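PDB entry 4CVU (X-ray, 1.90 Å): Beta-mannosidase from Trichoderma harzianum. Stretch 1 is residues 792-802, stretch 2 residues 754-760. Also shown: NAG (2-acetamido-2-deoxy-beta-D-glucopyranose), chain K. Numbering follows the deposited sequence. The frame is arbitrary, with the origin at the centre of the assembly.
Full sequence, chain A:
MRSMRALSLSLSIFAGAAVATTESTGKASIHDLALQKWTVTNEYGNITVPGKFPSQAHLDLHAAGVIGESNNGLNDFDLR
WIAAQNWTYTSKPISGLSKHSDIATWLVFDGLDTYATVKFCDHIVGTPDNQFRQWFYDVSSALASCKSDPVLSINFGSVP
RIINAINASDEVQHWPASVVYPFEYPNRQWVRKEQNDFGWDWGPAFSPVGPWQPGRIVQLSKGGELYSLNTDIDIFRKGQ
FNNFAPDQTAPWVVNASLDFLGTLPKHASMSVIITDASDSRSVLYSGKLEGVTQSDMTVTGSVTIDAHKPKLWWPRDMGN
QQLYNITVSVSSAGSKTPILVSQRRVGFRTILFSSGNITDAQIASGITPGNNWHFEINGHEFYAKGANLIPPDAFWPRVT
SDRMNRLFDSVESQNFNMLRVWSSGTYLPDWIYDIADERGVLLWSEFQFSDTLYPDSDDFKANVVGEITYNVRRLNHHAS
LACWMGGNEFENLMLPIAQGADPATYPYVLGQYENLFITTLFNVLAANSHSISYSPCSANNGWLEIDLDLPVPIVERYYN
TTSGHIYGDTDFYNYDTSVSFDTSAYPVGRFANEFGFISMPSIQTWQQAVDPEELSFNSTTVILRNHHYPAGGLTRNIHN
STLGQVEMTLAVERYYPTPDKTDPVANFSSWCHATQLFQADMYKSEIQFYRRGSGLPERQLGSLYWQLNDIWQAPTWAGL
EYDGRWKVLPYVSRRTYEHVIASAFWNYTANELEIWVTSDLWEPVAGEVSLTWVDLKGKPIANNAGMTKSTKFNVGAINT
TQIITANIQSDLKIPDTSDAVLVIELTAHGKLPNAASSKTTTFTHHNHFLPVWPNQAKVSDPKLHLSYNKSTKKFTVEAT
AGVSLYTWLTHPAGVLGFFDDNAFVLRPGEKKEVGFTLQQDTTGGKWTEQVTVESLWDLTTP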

# COMPACT_ATOMS: atom_id res chain seq x y z
N LYS A 792 -33.73 28.93 -33.65
CA LYS A 792 -32.85 30.08 -33.49
C LYS A 792 -33.16 30.78 -32.17
O LYS A 792 -34.24 30.63 -31.62
CB LYS A 792 -33.01 31.07 -34.66
CG LYS A 792 -32.30 30.65 -35.95
CD LYS A 792 -32.83 31.38 -37.18
N PHE A 793 -32.19 31.53 -31.66
CA PHE A 793 -32.37 32.30 -30.42
C PHE A 793 -31.63 33.64 -30.48
O PHE A 793 -30.65 33.79 -31.19
CB PHE A 793 -31.90 31.51 -29.19
CG PHE A 793 -30.42 31.23 -29.16
CD1 PHE A 793 -29.54 32.16 -28.63
CD2 PHE A 793 -29.91 30.05 -29.67
CE1 PHE A 793 -28.18 31.91 -28.63
CE2 PHE A 793 -28.55 29.80 -29.65
CZ PHE A 793 -27.68 30.74 -29.14
N ASN A 794 -32.15 34.59 -29.72
CA ASN A 794 -31.41 35.79 -29.35
C ASN A 794 -31.37 35.88 -27.84
O ASN A 794 -32.39 35.68 -27.20
CB ASN A 794 -32.05 37.04 -29.91
CG ASN A 794 -31.86 37.16 -31.40
OD1 ASN A 794 -30.91 37.77 -31.85
ND2 ASN A 794 -32.74 36.54 -32.16
N VAL A 795 -30.20 36.18 -27.30
CA VAL A 795 -30.03 36.28 -25.85
C VAL A 795 -29.27 37.55 -25.50
O VAL A 795 -28.25 37.86 -26.12
CB VAL A 795 -29.35 35.02 -25.28
CG1 VAL A 795 -27.89 34.92 -25.72
CG2 VAL A 795 -29.47 35.00 -23.76
N GLY A 796 -29.78 38.27 -24.51
CA GLY A 796 -29.16 39.51 -24.04
C GLY A 796 -27.81 39.31 -23.37
O GLY A 796 -27.40 38.18 -23.02
N ALA A 797 -27.09 40.40 -23.20
CA ALA A 797 -25.86 40.38 -22.45
C ALA A 797 -26.10 39.88 -21.01
O ALA A 797 -27.07 40.29 -20.34
CB ALA A 797 -25.24 41.77 -22.43
N ILE A 798 -25.21 39.02 -20.53
CA ILE A 798 -25.32 38.40 -19.20
C ILE A 798 -26.79 38.08 -18.86
O ILE A 798 -27.34 38.62 -17.93
CB ILE A 798 -24.65 39.25 -18.08
CG1 ILE A 798 -23.19 39.59 -18.45
CG2 ILE A 798 -24.64 38.47 -16.77
CD1 ILE A 798 -22.53 40.54 -17.51
N ASN A 799 -27.39 37.19 -19.63
CA ASN A 799 -28.83 37.01 -19.59
C ASN A 799 -29.23 35.60 -20.06
O ASN A 799 -28.37 34.78 -20.36
CB ASN A 799 -29.48 38.09 -20.46
CG ASN A 799 -30.89 38.47 -20.02
OD1 ASN A 799 -31.62 37.70 -19.40
ND2 ASN A 799 -31.28 39.70 -20.36
N THR A 800 -30.52 35.33 -20.10
CA THR A 800 -31.04 34.01 -20.47
C THR A 800 -32.28 34.20 -21.35
O THR A 800 -32.86 35.28 -21.36
CB THR A 800 -31.38 33.21 -19.21
OG1 THR A 800 -31.47 31.82 -19.53
CG2 THR A 800 -32.69 33.70 -18.56
N THR A 801 -32.66 33.16 -22.10
CA THR A 801 -33.92 33.18 -22.88
C THR A 801 -34.52 31.79 -22.99
O THR A 801 -33.80 30.83 -23.22
CB THR A 801 -33.69 33.79 -24.29
OG1 THR A 801 -34.91 33.90 -25.01
CG2 THR A 801 -32.73 32.96 -25.11
N GLN A 802 -35.84 31.68 -22.83
CA GLN A 802 -36.50 30.38 -22.96
C GLN A 802 -36.81 30.05 -24.44
O GLN A 802 -37.48 30.82 -25.11
CB GLN A 802 -37.77 30.33 -22.13
CG GLN A 802 -38.25 28.90 -21.90
CD GLN A 802 -39.56 28.81 -21.16
OE1 GLN A 802 -39.97 29.74 -20.51
NE2 GLN A 802 -40.21 27.69 -21.25
C1 NAG K . -32.61 40.24 -20.08
C2 NAG K . -32.65 41.68 -19.55
C3 NAG K . -34.03 42.36 -19.60
C4 NAG K . -34.71 42.15 -20.95
C5 NAG K . -34.66 40.66 -21.27
C6 NAG K . -35.27 40.37 -22.63
C7 NAG K . -30.99 42.22 -17.84
C8 NAG K . -30.71 42.30 -16.37
N2 NAG K . -32.20 41.79 -18.17
O3 NAG K . -33.91 43.74 -19.29
O4 NAG K . -36.04 42.62 -20.89
O5 NAG K . -33.32 40.20 -21.32
O6 NAG K . -35.81 39.07 -22.55
O7 NAG K . -30.12 42.53 -18.68
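Stretch 2, residues 754-760: EIWVTSD

Stretch 2 is extended from E754 to S759 and leaves the strand at D760; it lies antiparallel beside the second strand of stretch 1, 799-802, with 155° between their N-to-C directions and the axes 4.6 Å apart at closest approach. The first strand of stretch 1, 792-795, crosses the same partner at -44° and 7.8 Å, too far for backbone pairing, and the turn through G796, A797 and I798 joins the two. In the ladder, N799 pairs with S759 and T801 with V757 as hydrogen-bonded pairs: S759 N to N799 O is 3.0 Å, N799 N to S759 O 3.1 Å, V757 N to T801 O 2.9 Å and T801 N to V757 O 2.8 Å. Between and beyond them, T800 faces T758 (CA to CA 4.1 Å) and Q802 faces W756 (CA to CA 4.3 Å) as non-hydrogen-bonded pairs, whose CA atoms lie closer together than those of the hydrogen-bonded pairs, as is usual in an antiparallel ladder.

Side chains alternate between the sheet faces. On one, T800 OG1 and T758 OG1 share a hydrogen bond of 2.7 Å, and Q802 lies over the indole of W756, its CB 3.6 Å from the centroid of the six-membered ring and almost on the ring normal. W756 is steadied within its own strand by NE1 donating to E754 OE1 at 3.0 Å. On the other face, which carries V757 and S759, strand 792-795 packs through its side chains: V757 CG1 sits over the ring of F793, 3.7 Å from F793 CE1, and V795 CG1 meets S759 CB at 3.7 Å. A water links S759 OG (2.7 Å from its O) to G796 O (2.8 Å from the same O). N799 shares this face; its ND2 is bonded covalently to NAG C1 at 1.5 Å, while its OD1 accepts from T800 N at 2.7 Å.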

# COMPACT_ATOMS: atom_id res chain seq x y z
N GLU A 754 -38.31 22.25 -20.16
CA GLU A 754 -37.97 23.59 -20.65
C GLU A 754 -36.52 23.59 -21.06
O GLU A 754 -35.71 22.98 -20.38
CB GLU A 754 -38.17 24.65 -19.59
CG GLU A 754 -39.62 24.74 -19.11
CD GLU A 754 -39.84 25.86 -18.11
OE1 GLU A 754 -38.87 26.49 -17.66
OE2 GLU A 754 -41.02 26.12 -17.76
N ILE A 755 -36.21 24.23 -22.18
CA ILE A 755 -34.82 24.48 -22.57
C ILE A 755 -34.58 25.98 -22.65
O ILE A 755 -35.31 26.71 -23.33
CB ILE A 755 -34.44 23.80 -23.89
CG1 ILE A 755 -34.67 22.30 -23.75
CG2 ILE A 755 -32.97 24.06 -24.19
CD1 ILE A 755 -34.91 21.60 -25.04
N TRP A 756 -33.56 26.43 -21.94
CA TRP A 756 -33.17 27.83 -21.91
C TRP A 756 -31.77 27.96 -22.42
O TRP A 756 -30.93 27.07 -22.20
CB TRP A 756 -33.19 28.33 -20.47
CG TRP A 756 -34.52 28.35 -19.83
CD1 TRP A 756 -35.27 27.29 -19.47
CD2 TRP A 756 -35.24 29.51 -19.43
NE1 TRP A 756 -36.44 27.71 -18.86
CE2 TRP A 756 -36.43 29.07 -18.81
CE3 TRP A 756 -34.97 30.88 -19.48
CZ2 TRP A 756 -37.37 29.96 -18.29
CZ3 TRP A 756 -35.91 31.76 -18.97
CH2 TRP A 756 -37.10 31.30 -18.38
N VAL A 757 -31.50 29.09 -23.09
CA VAL A 757 -30.15 29.45 -23.49
C VAL A 757 -29.65 30.61 -22.61
O VAL A 757 -30.33 31.66 -22.48
CB VAL A 757 -30.08 29.84 -24.97
CG1 VAL A 757 -28.71 30.41 -25.32
CG2 VAL A 757 -30.39 28.64 -25.87
N THR A 758 -28.44 30.46 -22.07
CA THR A 758 -27.88 31.42 -21.12
C THR A 758 -26.49 31.81 -21.56
O THR A 758 -25.72 30.96 -21.95
CB THR A 758 -27.83 30.82 -19.69
OG1 THR A 758 -29.15 30.50 -19.24
CG2 THR A 758 -27.23 31.80 -18.71
N SER A 759 -26.17 33.11 -21.48
CA SER A 759 -24.89 33.63 -22.00
C SER A 759 -24.26 34.56 -20.98
O SER A 759 -24.96 35.38 -20.42
CB SER A 759 -25.12 34.41 -23.31
OG SER A 759 -23.98 35.14 -23.67
N ASP A 760 -22.95 34.45 -20.76
CA ASP A 760 -22.28 35.40 -19.87
C ASP A 760 -21.54 36.55 -20.57
O ASP A 760 -20.81 37.33 -19.93
CB ASP A 760 -21.35 34.67 -18.90
CG ASP A 760 -20.09 34.14 -19.55
OD1 ASP A 760 -19.91 34.27 -20.80
OD2 ASP A 760 -19.28 33.58 -18.79
O HOH W 1 -25.27 37.36 -24.60